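Local coordinates for cytochrome C (Thioalkalivibrio paradoxus ARh 1, PDB 5N1T), which binds one covalently attached heme c and, as its cytochrome c family suggests, probably serves as an electron carrier, at residues 40-45 / 53-58; 61-66 / 94-99; 68-73 / 78-83. All blocks are in the same frame, centred on the assembly; numbering follows the deposited sequence.

Contact 1 of 3, residues 40-45 / 53-58; sequences GCHGPN and PSLSGL. With HEC (heme c), chain F.
His-42, the last residue of helix 29-42, meets Pro-53 and Leu-55 where the loop that follows passes alongside it. From His-42 to Asn-45 and from Pro-53 to Ser-56 the two paths point nearly the same way, 13° apart, with the CA atoms of His-42 and Ser-54 separated by 6.1 Å. Gly-43, with positive phi, ends the helix.

The imidazole leaves CB anti to the carbonyl carbon (chi1 -78°), the setting from which it reaches the iron. His-42 NE2 binds the heme iron at 1.9 Å; on the other ring nitrogen, ND1 donates to the carbonyl O of Pro-53 at 2.9 Å, with an N-H...O angle of 158°. Over one face sits a methyl, Leu-55 CD1, 3.6 Å from the ring centroid in a CH-pi contact, and this same CD1 touches the meso carbon CHB of the heme. The Pro-53 ring lies along a propionate arm, CG 3.7 Å from CBA of the heme. Cys-41 SG forms the second thioether of the CXXCH motif begun by Cys-38.

Gripped at ND1 and NE2, the ring cannot readily turn, and the ND1-carbonyl bond would be expected to make the imidazole a stronger donor to iron, as in other c-type cytochromes.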
loop_
_atom_site.group_PDB
_atom_site.type_symbol
_atom_site.label_atom_id
_atom_site.label_comp_id
_atom_site.label_asym_id
_atom_site.label_seq_id
_atom_site.Cartn_x
_atom_site.Cartn_y
_atom_site.Cartn_z
ATOM N N GLY B 40 -19.761 18.890 5.064
ATOM C CA GLY B 40 -18.747 17.917 4.672
ATOM C C GLY B 40 -19.227 16.485 4.798
ATOM O O GLY B 40 -19.054 15.706 3.857
ATOM N N CYS B 41 -19.843 16.136 5.931
ATOM C CA CYS B 41 -20.503 14.814 6.089
ATOM C C CYS B 41 -21.997 14.831 5.819
ATOM O O CYS B 41 -22.534 13.827 5.334
ATOM C CB CYS B 41 -20.378 14.245 7.494
ATOM S SG CYS B 41 -18.751 13.777 8.112
ATOM N N HIS B 42 -22.669 15.935 6.178
ATOM C CA HIS B 42 -24.136 15.956 6.188
ATOM C C HIS B 42 -24.717 16.356 4.806
ATOM O O HIS B 42 -25.934 16.302 4.610
ATOM C CB HIS B 42 -24.706 16.781 7.374
ATOM C CG HIS B 42 -24.683 16.071 8.709
ATOM N ND1 HIS B 42 -25.611 15.105 9.065
ATOM C CD2 HIS B 42 -23.876 16.224 9.792
ATOM C CE1 HIS B 42 -25.361 14.677 10.297
ATOM N NE2 HIS B 42 -24.306 15.331 10.759
ATOM N N GLY B 43 -23.851 16.698 3.844
ATOM C CA GLY B 43 -24.281 16.985 2.456
ATOM C C GLY B 43 -24.477 18.463 2.251
ATOM O O GLY B 43 -24.538 19.180 3.243
ATOM N N PRO B 44 -24.618 18.934 0.977
ATOM C CA PRO B 44 -24.678 20.408 0.776
ATOM C C PRO B 44 -25.924 20.944 1.451
ATOM O O PRO B 44 -27.004 20.345 1.299
ATOM C CB PRO B 44 -24.767 20.585 -0.758
ATOM C CG PRO B 44 -24.916 19.204 -1.337
ATOM C CD PRO B 44 -25.081 18.198 -0.226
ATOM N N ASN B 45 -25.755 22.012 2.238
ATOM C CA ASN B 45 -26.823 22.609 3.073
ATOM C C ASN B 45 -27.755 21.635 3.833
ATOM O O ASN B 45 -28.967 21.847 3.915
ATOM C CB ASN B 45 -27.604 23.658 2.259
ATOM C CG ASN B 45 -26.993 25.046 2.376
ATOM O OD1 ASN B 45 -27.680 25.998 2.757
ATOM N ND2 ASN B 45 -25.683 25.164 2.080
ATOM N N PRO B 53 -27.631 10.920 8.539
ATOM C CA PRO B 53 -28.933 11.603 8.410
ATOM C C PRO B 53 -28.817 13.043 7.873
ATOM O O PRO B 53 -27.698 13.597 7.812
ATOM C CB PRO B 53 -29.505 11.563 9.830
ATOM C CG PRO B 53 -28.331 11.345 10.717
ATOM C CD PRO B 53 -27.378 10.495 9.925
ATOM N N SER B 54 -29.963 13.576 7.438
ATOM C CA SER B 54 -30.099 14.932 6.863
ATOM C C SER B 54 -30.122 15.982 7.976
ATOM O O SER B 54 -30.329 15.668 9.151
ATOM C CB SER B 54 -31.368 15.076 6.003
ATOM O OG SER B 54 -31.213 14.479 4.735
ATOM N N LEU B 55 -29.904 17.234 7.613
ATOM C CA LEU B 55 -29.801 18.260 8.625
ATOM C C LEU B 55 -30.845 19.361 8.404
ATOM O O LEU B 55 -31.421 19.890 9.364
ATOM C CB LEU B 55 -28.372 18.808 8.635
ATOM C CG LEU B 55 -27.713 18.887 10.002
ATOM C CD1 LEU B 55 -27.630 17.493 10.611
ATOM C CD2 LEU B 55 -26.346 19.576 9.939
ATOM N N SER B 56 -31.091 19.641 7.120
ATOM C CA SER B 56 -31.943 20.724 6.614
ATOM C C SER B 56 -33.323 20.852 7.284
ATOM O O SER B 56 -33.722 21.985 7.639
ATOM C CB SER B 56 -32.096 20.595 5.090
ATOM O OG SER B 56 -32.429 19.254 4.742
ATOM N N GLY B 57 -34.016 19.713 7.477
ATOM C CA GLY B 57 -35.363 19.693 8.088
ATOM C C GLY B 57 -35.406 19.691 9.612
ATOM O O GLY B 57 -36.153 18.927 10.203
ATOM N N LEU B 58 -34.595 20.547 10.229
ATOM C CA LEU B 58 -34.392 20.632 11.675
ATOM C C LEU B 58 -34.189 22.090 12.017
ATOM O O LEU B 58 -33.567 22.828 11.243
ATOM C CB LEU B 58 -33.107 19.892 12.095
ATOM C CG LEU B 58 -32.936 18.376 12.271
ATOM C CD1 LEU B 58 -31.579 18.053 12.889
ATOM C CD2 LEU B 58 -34.035 17.802 13.147
HETATM FE FE HEC F . -23.266 15.239 12.319
HETATM C CHA HEC F . -25.605 12.910 13.428
HETATM C CHB HEC F . -25.292 17.748 13.358
HETATM C CHC HEC F . -20.679 17.529 11.788
HETATM C CHD HEC F . -21.456 12.782 10.894
HETATM N NA HEC F . -25.128 15.297 13.254
HETATM C C1A HEC F . -25.961 14.312 13.599
HETATM C C2A HEC F . -27.256 14.727 14.209
HETATM C C3A HEC F . -27.144 16.187 14.196
HETATM C C4A HEC F . -25.809 16.397 13.592
HETATM C CMA HEC F . -28.087 17.246 14.673
HETATM C CAA HEC F . -28.388 13.851 14.685
HETATM C CBA HEC F . -29.243 13.718 13.422
HETATM C CGA HEC F . -30.560 12.973 13.594
HETATM O O1A HEC F . -30.768 12.249 14.591
HETATM O O2A HEC F . -31.428 13.093 12.699
HETATM N NB HEC F . -23.015 17.297 12.549
HETATM C C1B HEC F . -23.964 18.160 12.977
HETATM C C2B HEC F . -23.593 19.582 13.045
HETATM C C3B HEC F . -22.201 19.548 12.610
HETATM C C4B HEC F . -21.935 18.089 12.307
HETATM C CMB HEC F . -24.386 20.778 13.494
HETATM C CAB HEC F . -21.437 20.822 12.581
HETATM C CBB HEC F . -20.026 21.030 12.188
HETATM N NC HEC F . -21.364 15.181 11.459
HETATM C C1C HEC F . -20.455 16.166 11.276
HETATM C C2C HEC F . -19.192 15.749 10.588
HETATM C C3C HEC F . -19.455 14.306 10.355
HETATM C C4C HEC F . -20.802 14.092 10.908
HETATM C CMC HEC F . -18.007 16.609 10.263
HETATM C CAC HEC F . -18.705 13.201 9.684
HETATM C CBC HEC F . -17.329 13.280 9.146
HETATM N ND HEC F . -23.493 13.195 12.194
HETATM C C1D HEC F . -22.650 12.338 11.631
HETATM C C2D HEC F . -23.052 10.915 11.724
HETATM C C3D HEC F . -24.314 10.976 12.480
HETATM C C4D HEC F . -24.450 12.419 12.708
HETATM C CMD HEC F . -22.385 9.705 11.167
HETATM C CAD HEC F . -25.213 9.875 12.941
HETATM C CBD HEC F . -24.882 9.791 14.428
HETATM C CGD HEC F . -23.643 8.990 14.775
HETATM O O1D HEC F . -23.620 7.760 14.545
HETATM O O2D HEC F . -22.683 9.587 15.311
#

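Contact 2 of 3, residues 61-66 / 94-99; sequences DQIAET and SIAQHI. With HEC (heme c), chain F.
Ile-63 lies across Ala-96 and Ile-99, and its two branches divide the work. With CG1 anti to the carbonyl carbon (chi1 -65°), CG2 of Ile-63 falls anti to the backbone N and rests against the backbone of the opposite helix, 3.9 Å from Ala-96 CA. The longer branch of Ile-63 runs out to CD1, which meets the branch methyl of Ile-99, CG2, at 3.8 Å. The side chains of Ile-63 and Ile-99 cross at about a right angle, methyl against methyl.

One step along the helix, Ala-64 and Ala-96 touch through their methyls, CB to CB 3.8 Å. This is where the backbones come nearest, with the CA atoms of Ala-64 and Ala-96 5.3 Å apart. The small residues let the axes of the two segments approach to 8.2 Å, and they run roughly antiparallel at 152°.

Three isoleucines converge on a single heme methyl, CMB: Ile-95 CG2 at 3.4 Å, with Ile-63 CG2 and Ile-99 CD1 also against it. Ile-95 thus turns its branch methyl to the heme, while Ile-99 splits its side chain, CG2 to Ile-63 and CD1 to the heme. Thr-66 OG1 lies near another heme methyl, CMA, and donates to Gln-62 O at 2.8 Å; Thr-66 N reaches that oxygen from the opposite face of the carbonyl. Helix 29-42 packs on Ile-95 through Leu-34 and on Ile-99 through Tyr-39.

The contact between the helices is wholly apolar and largely buried. Its aliphatic surface continues onto the porphyrin rim, which would keep water from that edge and favour a low-polarity setting for the heme, while the Thr-66 hydroxyl beside it is satisfied within its own helix.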
loop_
_atom_site.group_PDB
_atom_site.type_symbol
_atom_site.label_atom_id
_atom_site.label_comp_id
_atom_site.label_asym_id
_atom_site.label_seq_id
_atom_site.Cartn_x
_atom_site.Cartn_y
_atom_site.Cartn_z
ATOM N N ASP B 61 -32.975 24.820 17.699
ATOM C CA ASP B 61 -33.156 24.233 18.998
ATOM C C ASP B 61 -32.822 22.756 18.980
ATOM O O ASP B 61 -32.056 22.298 19.845
ATOM C CB ASP B 61 -34.580 24.519 19.506
ATOM C CG ASP B 61 -34.685 25.867 20.213
ATOM O OD1 ASP B 61 -34.190 26.900 19.697
ATOM O OD2 ASP B 61 -35.261 25.887 21.313
ATOM N N GLN B 62 -33.361 22.032 17.988
ATOM C CA GLN B 62 -33.058 20.594 17.806
ATOM C C GLN B 62 -31.569 20.337 17.612
ATOM O O GLN B 62 -30.981 19.477 18.297
ATOM C CB GLN B 62 -33.821 20.005 16.630
ATOM C CG GLN B 62 -35.324 20.023 16.804
ATOM C CD GLN B 62 -36.036 19.779 15.504
ATOM O OE1 GLN B 62 -35.951 20.579 14.566
ATOM N NE2 GLN B 62 -36.740 18.662 15.429
ATOM N N ILE B 63 -30.961 21.114 16.710
ATOM C CA ILE B 63 -29.551 20.959 16.431
ATOM C C ILE B 63 -28.770 21.203 17.710
ATOM O O ILE B 63 -28.057 20.312 18.159
ATOM C CB ILE B 63 -29.044 21.824 15.272
ATOM C CG1 ILE B 63 -29.711 21.370 13.944
ATOM C CG2 ILE B 63 -27.512 21.735 15.218
ATOM C CD1 ILE B 63 -29.533 22.308 12.735
ATOM N N ALA B 64 -28.943 22.369 18.325
ATOM C CA ALA B 64 -28.154 22.699 19.517
ATOM C C ALA B 64 -28.345 21.623 20.588
ATOM O O ALA B 64 -27.377 21.140 21.149
ATOM C CB ALA B 64 -28.500 24.098 20.056
ATOM N N GLU B 65 -29.596 21.215 20.816
ATOM C CA GLU B 65 -29.938 20.395 21.968
ATOM C C GLU B 65 -29.302 19.023 21.818
ATOM O O GLU B 65 -28.936 18.419 22.816
ATOM C CB GLU B 65 -31.463 20.334 22.196
ATOM N N THR B 66 -29.129 18.559 20.575
ATOM C CA THR B 66 -28.493 17.237 20.318
ATOM C C THR B 66 -26.976 17.256 20.115
ATOM O O THR B 66 -26.299 16.292 20.469
ATOM C CB THR B 66 -29.216 16.380 19.248
ATOM O OG1 THR B 66 -29.446 17.161 18.076
ATOM C CG2 THR B 66 -30.573 15.855 19.807
ATOM N N SER B 94 -24.228 29.238 17.457
ATOM C CA SER B 94 -23.993 29.814 16.120
ATOM C C SER B 94 -24.257 28.790 15.010
ATOM O O SER B 94 -24.960 29.079 14.044
ATOM C CB SER B 94 -22.570 30.353 15.977
ATOM O OG SER B 94 -22.449 31.702 16.360
ATOM N N ILE B 95 -23.702 27.593 15.165
ATOM C CA ILE B 95 -23.827 26.516 14.178
ATOM C C ILE B 95 -25.302 26.166 14.009
ATOM O O ILE B 95 -25.811 26.055 12.874
ATOM C CB ILE B 95 -23.002 25.271 14.610
ATOM C CG1 ILE B 95 -21.528 25.530 14.422
ATOM C CG2 ILE B 95 -23.368 24.006 13.835
ATOM C CD1 ILE B 95 -20.698 24.793 15.447
ATOM N N ALA B 96 -25.969 26.016 15.155
ATOM C CA ALA B 96 -27.374 25.639 15.205
ATOM C C ALA B 96 -28.208 26.641 14.375
ATOM O O ALA B 96 -28.825 26.261 13.369
ATOM C CB ALA B 96 -27.835 25.552 16.658
ATOM N N GLN B 97 -28.145 27.917 14.767
ATOM C CA GLN B 97 -28.790 29.028 14.075
ATOM C C GLN B 97 -28.551 28.979 12.562
ATOM O O GLN B 97 -29.491 28.780 11.785
ATOM C CB GLN B 97 -28.270 30.357 14.645
ATOM C CG GLN B 97 -29.139 31.567 14.334
ATOM C CD GLN B 97 -28.352 32.867 14.311
ATOM O OE1 GLN B 97 -28.372 33.599 13.320
ATOM N NE2 GLN B 97 -27.651 33.158 15.402
ATOM N N HIS B 98 -27.285 29.128 12.172
ATOM C CA HIS B 98 -26.877 29.187 10.775
ATOM C C HIS B 98 -27.391 28.036 9.879
ATOM O O HIS B 98 -27.819 28.287 8.743
ATOM C CB HIS B 98 -25.354 29.341 10.690
ATOM C CG HIS B 98 -24.854 29.658 9.320
ATOM N ND1 HIS B 98 -24.431 30.923 8.959
ATOM C CD2 HIS B 98 -24.703 28.870 8.220
ATOM C CE1 HIS B 98 -24.045 30.898 7.691
ATOM N NE2 HIS B 98 -24.205 29.667 7.218
ATOM N N ILE B 99 -27.392 26.801 10.377
ATOM C CA ILE B 99 -27.903 25.688 9.559
ATOM C C ILE B 99 -29.418 25.793 9.329
ATOM O O ILE B 99 -29.867 25.709 8.187
ATOM C CB ILE B 99 -27.420 24.298 10.046
ATOM C CG1 ILE B 99 -25.921 24.153 9.762
ATOM C CG2 ILE B 99 -28.159 23.169 9.348
ATOM C CD1 ILE B 99 -25.221 23.192 10.698
HETATM FE FE HEC F . -23.266 15.239 12.319
HETATM C CHA HEC F . -25.605 12.910 13.428
HETATM C CHB HEC F . -25.292 17.748 13.358
HETATM C CHC HEC F . -20.679 17.529 11.788
HETATM C CHD HEC F . -21.456 12.782 10.894
HETATM N NA HEC F . -25.128 15.297 13.254
HETATM C C1A HEC F . -25.961 14.312 13.599
HETATM C C2A HEC F . -27.256 14.727 14.209
HETATM C C3A HEC F . -27.144 16.187 14.196
HETATM C C4A HEC F . -25.809 16.397 13.592
HETATM C CMA HEC F . -28.087 17.246 14.673
HETATM C CAA HEC F . -28.388 13.851 14.685
HETATM C CBA HEC F . -29.243 13.718 13.422
HETATM C CGA HEC F . -30.560 12.973 13.594
HETATM O O1A HEC F . -30.768 12.249 14.591
HETATM O O2A HEC F . -31.428 13.093 12.699
HETATM N NB HEC F . -23.015 17.297 12.549
HETATM C C1B HEC F . -23.964 18.160 12.977
HETATM C C2B HEC F . -23.593 19.582 13.045
HETATM C C3B HEC F . -22.201 19.548 12.610
HETATM C C4B HEC F . -21.935 18.089 12.307
HETATM C CMB HEC F . -24.386 20.778 13.494
HETATM C CAB HEC F . -21.437 20.822 12.581
HETATM C CBB HEC F . -20.026 21.030 12.188
HETATM N NC HEC F . -21.364 15.181 11.459
HETATM C C1C HEC F . -20.455 16.166 11.276
HETATM C C2C HEC F . -19.192 15.749 10.588
HETATM C C3C HEC F . -19.455 14.306 10.355
HETATM C C4C HEC F . -20.802 14.092 10.908
HETATM C CMC HEC F . -18.007 16.609 10.263
HETATM C CAC HEC F . -18.705 13.201 9.684
HETATM C CBC HEC F . -17.329 13.280 9.146
HETATM N ND HEC F . -23.493 13.195 12.194
HETATM C C1D HEC F . -22.650 12.338 11.631
HETATM C C2D HEC F . -23.052 10.915 11.724
HETATM C C3D HEC F . -24.314 10.976 12.480
HETATM C C4D HEC F . -24.450 12.419 12.708
HETATM C CMD HEC F . -22.385 9.705 11.167
HETATM C CAD HEC F . -25.213 9.875 12.941
HETATM C CBD HEC F . -24.882 9.791 14.428
HETATM C CGD HEC F . -23.643 8.990 14.775
HETATM O O1D HEC F . -23.620 7.760 14.545
HETATM O O2D HEC F . -22.683 9.587 15.311
#

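Contact 3 of 3, residues 68-73 / 78-83; sequences LAFRSG and TVMQRQ. With HEC (heme c), chain F.
Phe-70 and Met-80 form the apolar part of this contact. Met-80 CB stands over one face of the phenyl ring of Phe-70, 3.6 Å from its centroid and 15° off the normal, a CH-pi contact. Bending at chi2 and chi3 then carries Met-80 SD back toward the heme, leaving the sulfur oblique to the ring in a Met-aromatic contact, 5.4 Å from the Phe-70 centroid. At its edge the phenyl ring meets the porphyrin, Phe-70 CE2 lying 3.6 Å from C2A of the heme.

Metal coordination comes from the same methionine: Met-80 SD binds the iron at 2.3 Å, with His-42 as the other axial ligand, the His/Met pair characteristic of class I cytochromes c.

Hydrogen bonding links the segments through Gln-81. Its CG is anti to the backbone N (chi1 -175°), and the extended chain runs alongside Phe-70 O so that Gln-81 NE2 reaches Arg-71 O at 3.0 Å, from above the carbonyl plane rather than within it. At the start of 78-83, a heme propionate is held by Thr-78, whose N donates to O2D at 2.9 Å.

In the fold, the C-terminal end of helix 60-72, closed by Gly-73, packs against the start of helix 80-84. Arg-71 reaches beyond the pair, bonding Tyr-87 O and packing on Glu-89 and Ile-92 of helix 89-101, while Arg-82 and Gln-83 hydrogen-bond to the chain of a different protein.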
loop_
_atom_site.group_PDB
_atom_site.type_symbol
_atom_site.label_atom_id
_atom_site.label_comp_id
_atom_site.label_asym_id
_atom_site.label_seq_id
_atom_site.Cartn_x
_atom_site.Cartn_y
_atom_site.Cartn_z
ATOM N N LEU B 68 -25.143 19.158 21.996
ATOM C CA LEU B 68 -24.790 19.106 23.419
ATOM C C LEU B 68 -25.010 17.715 23.994
ATOM O O LEU B 68 -24.205 17.279 24.841
ATOM C CB LEU B 68 -25.560 20.152 24.237
ATOM C CG LEU B 68 -25.486 21.614 23.784
ATOM C CD1 LEU B 68 -26.801 22.311 24.091
ATOM C CD2 LEU B 68 -24.312 22.391 24.375
ATOM N N ALA B 69 -26.077 17.038 23.526
ATOM C CA ALA B 69 -26.404 15.651 23.917
ATOM C C ALA B 69 -25.316 14.645 23.502
ATOM O O ALA B 69 -24.987 13.711 24.257
ATOM C CB ALA B 69 -27.758 15.231 23.351
ATOM N N PHE B 70 -24.773 14.850 22.297
ATOM C CA PHE B 70 -23.690 14.026 21.768
ATOM C C PHE B 70 -22.420 14.348 22.537
ATOM O O PHE B 70 -21.687 13.437 22.960
ATOM C CB PHE B 70 -23.469 14.318 20.289
ATOM C CG PHE B 70 -24.427 13.613 19.350
ATOM C CD1 PHE B 70 -24.704 12.255 19.478
ATOM C CD2 PHE B 70 -25.012 14.314 18.287
ATOM C CE1 PHE B 70 -25.556 11.615 18.576
ATOM C CE2 PHE B 70 -25.859 13.688 17.387
ATOM C CZ PHE B 70 -26.140 12.334 17.524
ATOM N N ARG B 71 -22.202 15.645 22.744
ATOM C CA ARG B 71 -21.056 16.158 23.448
ATOM C C ARG B 71 -20.824 15.520 24.838
ATOM O O ARG B 71 -19.737 15.042 25.140
ATOM C CB ARG B 71 -21.235 17.653 23.555
ATOM C CG ARG B 71 -19.985 18.491 23.608
ATOM C CD ARG B 71 -20.441 19.936 23.537
ATOM N NE ARG B 71 -19.364 20.882 23.813
ATOM C CZ ARG B 71 -19.109 21.417 25.007
ATOM N NH1 ARG B 71 -19.848 21.102 26.061
ATOM N NH2 ARG B 71 -18.110 22.281 25.141
ATOM N N SER B 72 -21.845 15.477 25.665
ATOM C CA SER B 72 -21.712 14.939 27.029
ATOM C C SER B 72 -21.835 13.406 27.117
ATOM O O SER B 72 -21.468 12.790 28.120
ATOM C CB SER B 72 -22.800 15.553 27.898
ATOM O OG SER B 72 -24.055 15.017 27.478
ATOM N N GLY B 73 -22.407 12.794 26.092
ATOM C CA GLY B 73 -22.558 11.358 26.087
ATOM C C GLY B 73 -23.995 10.918 26.067
ATOM O O GLY B 73 -24.291 9.868 25.522
ATOM N N THR B 78 -21.345 7.455 16.848
ATOM C CA THR B 78 -20.155 6.833 16.239
ATOM C C THR B 78 -19.050 7.843 16.067
ATOM O O THR B 78 -17.904 7.508 16.262
ATOM C CB THR B 78 -20.399 6.151 14.887
ATOM O OG1 THR B 78 -21.363 6.894 14.132
ATOM C CG2 THR B 78 -20.904 4.762 15.087
ATOM N N VAL B 79 -19.399 9.077 15.727
ATOM C CA VAL B 79 -18.413 10.139 15.494
ATOM C C VAL B 79 -18.875 11.518 15.976
ATOM O O VAL B 79 -18.061 12.432 16.098
ATOM C CB VAL B 79 -18.024 10.206 14.008
ATOM C CG1 VAL B 79 -19.159 10.795 13.156
ATOM C CG2 VAL B 79 -16.696 10.922 13.831
ATOM N N MET B 80 -20.174 11.663 16.257
ATOM C CA MET B 80 -20.699 12.974 16.645
ATOM C C MET B 80 -20.138 13.605 17.910
ATOM O O MET B 80 -19.978 14.816 17.945
ATOM C CB MET B 80 -22.216 13.051 16.596
ATOM C CG MET B 80 -22.760 13.350 15.192
ATOM S SD MET B 80 -22.281 14.889 14.338
ATOM C CE MET B 80 -22.494 16.145 15.586
ATOM N N GLN B 81 -19.838 12.806 18.932
ATOM C CA GLN B 81 -19.127 13.337 20.089
ATOM C C GLN B 81 -17.717 13.834 19.729
ATOM O O GLN B 81 -17.290 14.892 20.222
ATOM C CB GLN B 81 -19.042 12.320 21.210
ATOM C CG GLN B 81 -18.413 12.876 22.486
ATOM C CD GLN B 81 -18.417 11.843 23.597
ATOM O OE1 GLN B 81 -18.248 10.651 23.345
ATOM N NE2 GLN B 81 -18.638 12.288 24.833
ATOM N N ARG B 82 -17.000 13.076 18.883
ATOM C CA ARG B 82 -15.663 13.496 18.492
ATOM C C ARG B 82 -15.728 14.890 17.883
ATOM O O ARG B 82 -14.915 15.763 18.221
ATOM C CB ARG B 82 -14.965 12.459 17.597
ATOM C CG ARG B 82 -14.306 11.348 18.414
ATOM C CD ARG B 82 -13.672 10.282 17.574
ATOM N NE ARG B 82 -14.649 9.329 17.074
ATOM C CZ ARG B 82 -14.422 8.497 16.053
ATOM N NH1 ARG B 82 -13.261 8.523 15.397
ATOM N NH2 ARG B 82 -15.355 7.646 15.651
ATOM N N GLN B 83 -16.751 15.107 17.060
ATOM C CA GLN B 83 -16.963 16.370 16.382
ATOM C C GLN B 83 -17.536 17.421 17.348
ATOM O O GLN B 83 -16.910 18.471 17.559
ATOM C CB GLN B 83 -17.867 16.165 15.157
ATOM C CG GLN B 83 -17.187 15.584 13.920
ATOM C CD GLN B 83 -16.131 16.521 13.383
ATOM O OE1 GLN B 83 -16.432 17.656 13.025
ATOM N NE2 GLN B 83 -14.871 16.060 13.346
HETATM FE FE HEC F . -23.266 15.239 12.319
HETATM C CHA HEC F . -25.605 12.910 13.428
HETATM C CHB HEC F . -25.292 17.748 13.358
HETATM C CHC HEC F . -20.679 17.529 11.788
HETATM C CHD HEC F . -21.456 12.782 10.894
HETATM N NA HEC F . -25.128 15.297 13.254
HETATM C C1A HEC F . -25.961 14.312 13.599
HETATM C C2A HEC F . -27.256 14.727 14.209
HETATM C C3A HEC F . -27.144 16.187 14.196
HETATM C C4A HEC F . -25.809 16.397 13.592
HETATM C CMA HEC F . -28.087 17.246 14.673
HETATM C CAA HEC F . -28.388 13.851 14.685
HETATM C CBA HEC F . -29.243 13.718 13.422
HETATM C CGA HEC F . -30.560 12.973 13.594
HETATM O O1A HEC F . -30.768 12.249 14.591
HETATM O O2A HEC F . -31.428 13.093 12.699
HETATM N NB HEC F . -23.015 17.297 12.549
HETATM C C1B HEC F . -23.964 18.160 12.977
HETATM C C2B HEC F . -23.593 19.582 13.045
HETATM C C3B HEC F . -22.201 19.548 12.610
HETATM C C4B HEC F . -21.935 18.089 12.307
HETATM C CMB HEC F . -24.386 20.778 13.494
HETATM C CAB HEC F . -21.437 20.822 12.581
HETATM C CBB HEC F . -20.026 21.030 12.188
HETATM N NC HEC F . -21.364 15.181 11.459
HETATM C C1C HEC F . -20.455 16.166 11.276
HETATM C C2C HEC F . -19.192 15.749 10.588
HETATM C C3C HEC F . -19.455 14.306 10.355
HETATM C C4C HEC F . -20.802 14.092 10.908
HETATM C CMC HEC F . -18.007 16.609 10.263
HETATM C CAC HEC F . -18.705 13.201 9.684
HETATM C CBC HEC F . -17.329 13.280 9.146
HETATM N ND HEC F . -23.493 13.195 12.194
HETATM C C1D HEC F . -22.650 12.338 11.631
HETATM C C2D HEC F . -23.052 10.915 11.724
HETATM C C3D HEC F . -24.314 10.976 12.480
HETATM C C4D HEC F . -24.450 12.419 12.708
HETATM C CMD HEC F . -22.385 9.705 11.167
HETATM C CAD HEC F . -25.213 9.875 12.941
HETATM C CBD HEC F . -24.882 9.791 14.428
HETATM C CGD HEC F . -23.643 8.990 14.775
HETATM O O1D HEC F . -23.620 7.760 14.545
HETATM O O2D HEC F . -22.683 9.587 15.311
#

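From the N terminus, helix 29-42 carries the heme attachment motif, and contact 1 closes the short loop that follows it, bringing 53-58 back beside the end of that helix. The chain then enters helix 60-72, whose first half opens contact 2 and whose second half opens contact 3. Contact 3 closes first, across the seven-residue connection to helix 80-84; it is nested within the larger loop that contact 2 closes at helix 89-101. Contact 1 precedes both in series. Contacts 1 and 3 supply the two axial ligands, their centres about 17 Å apart; contact 2 borders the heme rim and meets contact 1 through Leu-55 and Ile-99.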